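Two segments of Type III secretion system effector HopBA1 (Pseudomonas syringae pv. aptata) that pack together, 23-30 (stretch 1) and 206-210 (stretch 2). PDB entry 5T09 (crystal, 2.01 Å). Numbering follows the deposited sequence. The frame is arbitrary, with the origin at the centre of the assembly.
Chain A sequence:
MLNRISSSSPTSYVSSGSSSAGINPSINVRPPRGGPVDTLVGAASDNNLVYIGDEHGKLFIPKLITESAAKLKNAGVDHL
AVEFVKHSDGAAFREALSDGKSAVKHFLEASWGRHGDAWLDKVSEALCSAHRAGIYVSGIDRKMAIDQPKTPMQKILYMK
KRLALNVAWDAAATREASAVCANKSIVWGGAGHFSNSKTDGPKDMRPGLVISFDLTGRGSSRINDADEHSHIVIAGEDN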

# COMPACT_ATOMS: atom_id res chain seq x y z
N ILE A 23 -1.54 12.00 18.73
CA ILE A 23 -0.87 11.29 17.66
C ILE A 23 0.40 12.04 17.25
O ILE A 23 0.50 13.25 17.46
CB ILE A 23 -1.81 11.09 16.45
CG1 ILE A 23 -2.26 12.43 15.88
CG2 ILE A 23 -3.01 10.25 16.84
CD1 ILE A 23 -1.46 12.90 14.69
N ASN A 24 1.35 11.32 16.68
CA ASN A 24 2.63 11.89 16.27
C ASN A 24 2.41 13.14 15.42
O ASN A 24 1.74 13.07 14.38
CB ASN A 24 3.43 10.85 15.48
CG ASN A 24 4.81 11.35 15.09
OD1 ASN A 24 5.00 12.52 14.78
ND2 ASN A 24 5.79 10.44 15.11
N PRO A 25 2.95 14.30 15.82
CA PRO A 25 2.71 15.53 15.04
C PRO A 25 3.19 15.46 13.59
O PRO A 25 2.82 16.34 12.81
CB PRO A 25 3.48 16.60 15.82
CG PRO A 25 3.54 16.08 17.21
CD PRO A 25 3.65 14.59 17.08
N SER A 26 4.00 14.47 13.22
CA SER A 26 4.35 14.30 11.81
C SER A 26 3.22 13.69 11.00
O SER A 26 3.20 13.82 9.77
CB SER A 26 5.61 13.44 11.68
OG SER A 26 5.37 12.12 12.11
N ILE A 27 2.28 13.02 11.67
CA ILE A 27 1.09 12.49 11.02
C ILE A 27 0.04 13.60 11.04
O ILE A 27 -0.55 13.89 12.08
CB ILE A 27 0.58 11.22 11.71
CG1 ILE A 27 1.69 10.16 11.75
CG2 ILE A 27 -0.64 10.67 10.98
CD1 ILE A 27 1.40 9.01 12.69
N ASN A 28 -0.16 14.24 9.90
CA ASN A 28 -1.16 15.30 9.75
C ASN A 28 -2.43 14.69 9.19
O ASN A 28 -2.44 14.19 8.07
CB ASN A 28 -0.64 16.42 8.84
CG ASN A 28 0.54 17.16 9.44
OD1 ASN A 28 0.36 18.15 10.15
ND2 ASN A 28 1.74 16.69 9.15
N VAL A 29 -3.50 14.73 9.98
CA VAL A 29 -4.77 14.11 9.61
C VAL A 29 -5.73 15.23 9.24
O VAL A 29 -6.29 15.90 10.12
CB VAL A 29 -5.33 13.24 10.75
CG1 VAL A 29 -6.62 12.55 10.31
CG2 VAL A 29 -4.30 12.21 11.19
N ARG A 30 -5.93 15.44 7.94
CA ARG A 30 -6.84 16.45 7.41
C ARG A 30 -8.16 15.80 7.02
O ARG A 30 -8.14 14.75 6.35
CB ARG A 30 -6.21 17.14 6.21
CG ARG A 30 -6.96 18.37 5.72
CD ARG A 30 -6.02 19.38 5.06
NE ARG A 30 -5.02 19.90 5.99
CZ ARG A 30 -4.20 20.92 5.72
NH1 ARG A 30 -4.25 21.53 4.55
NH2 ARG A 30 -3.32 21.32 6.64
N ARG A 206 8.02 3.19 10.33
CA ARG A 206 8.11 4.62 10.56
C ARG A 206 6.72 5.24 10.69
O ARG A 206 5.77 4.79 10.04
CB ARG A 206 8.86 5.30 9.42
CG ARG A 206 10.29 4.84 9.24
CD ARG A 206 10.77 5.19 7.85
NE ARG A 206 10.04 4.43 6.83
CZ ARG A 206 10.06 4.70 5.53
NH1 ARG A 206 10.78 5.71 5.07
NH2 ARG A 206 9.37 3.94 4.69
N PRO A 207 6.57 6.29 11.50
CA PRO A 207 5.27 6.95 11.61
C PRO A 207 4.79 7.46 10.26
O PRO A 207 5.57 7.99 9.46
CB PRO A 207 5.53 8.10 12.58
CG PRO A 207 6.77 7.73 13.31
CD PRO A 207 7.59 6.93 12.35
N GLY A 208 3.50 7.30 10.00
CA GLY A 208 2.92 7.79 8.76
C GLY A 208 1.41 7.76 8.85
O GLY A 208 0.82 7.14 9.73
N LEU A 209 0.79 8.46 7.90
CA LEU A 209 -0.66 8.47 7.77
C LEU A 209 -1.11 7.15 7.16
O LEU A 209 -0.67 6.78 6.07
CB LEU A 209 -1.08 9.66 6.91
CG LEU A 209 -2.56 10.06 6.78
CD1 LEU A 209 -3.32 9.15 5.82
CD2 LEU A 209 -3.23 10.06 8.14
N VAL A 210 -1.99 6.44 7.87
CA VAL A 210 -2.48 5.14 7.43
C VAL A 210 -3.90 5.31 6.89
O VAL A 210 -4.75 5.91 7.56
CB VAL A 210 -2.45 4.10 8.57
CG1 VAL A 210 -2.99 2.76 8.08
CG2 VAL A 210 -1.03 3.95 9.10

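This is a small, mainly apolar contact without a single hydrogen bond between the stretches, in which a turn and the extended segment after it lay aliphatic side chains against Pro207, Gly208 and Leu209, burying 258 Å² summed over both sides.

Ile27, buried like Gly208 and Leu209, is its centre. Its CA-to-CB bond points toward the other stretch. With chi1 in m and chi2 in t, Ile27 CD1 extends to 3.5 Å from Gly208 O and 4.2 Å from Pro207 CB, while Ile27 CG2 lies 3.9 Å from both CA and CD2 of Leu209; both branches come near Gly208 O. A beta-branched residue suits this place because it spreads methyl groups in two directions from one backbone position. Gly208 meets the isoleucine through its backbone; a CB there would point away from stretch 1.

Leu209 leaves the backbone sideways, but its side chain is long enough to bring a methyl nearer. Leu209 CD2 touches both Ile27 and Val29, 3.9 Å from CG2 of each, and lies 4.2 Å from Asn28 O. Valine suits its place by offering a short apolar methyl. The side chain of Asn28 starts away from the contact, as befits a polar, exposed residue in an extended segment.

At the other end, Pro207 offers a compact apolar ring to the turn. Pro207 CG is 3.4 Å from Asn24 ND2, a van der Waals approach, because an aliphatic carbon accepts no hydrogen bond; ND2 is satisfied elsewhere in the structure. The turn, type I from Asn24 to Ile27, is closed by Ile27 N donating to Asn24 O at 2.8 Å. Asn24 OD1 accepts from both Ser26 N and Ser26 OG, each at 2.7 Å, so OD1 is satisfied within the turn. Ser26, small and exposed, adds only a loose approach of Ser26 OG to Pro207 CB at 4.1 Å.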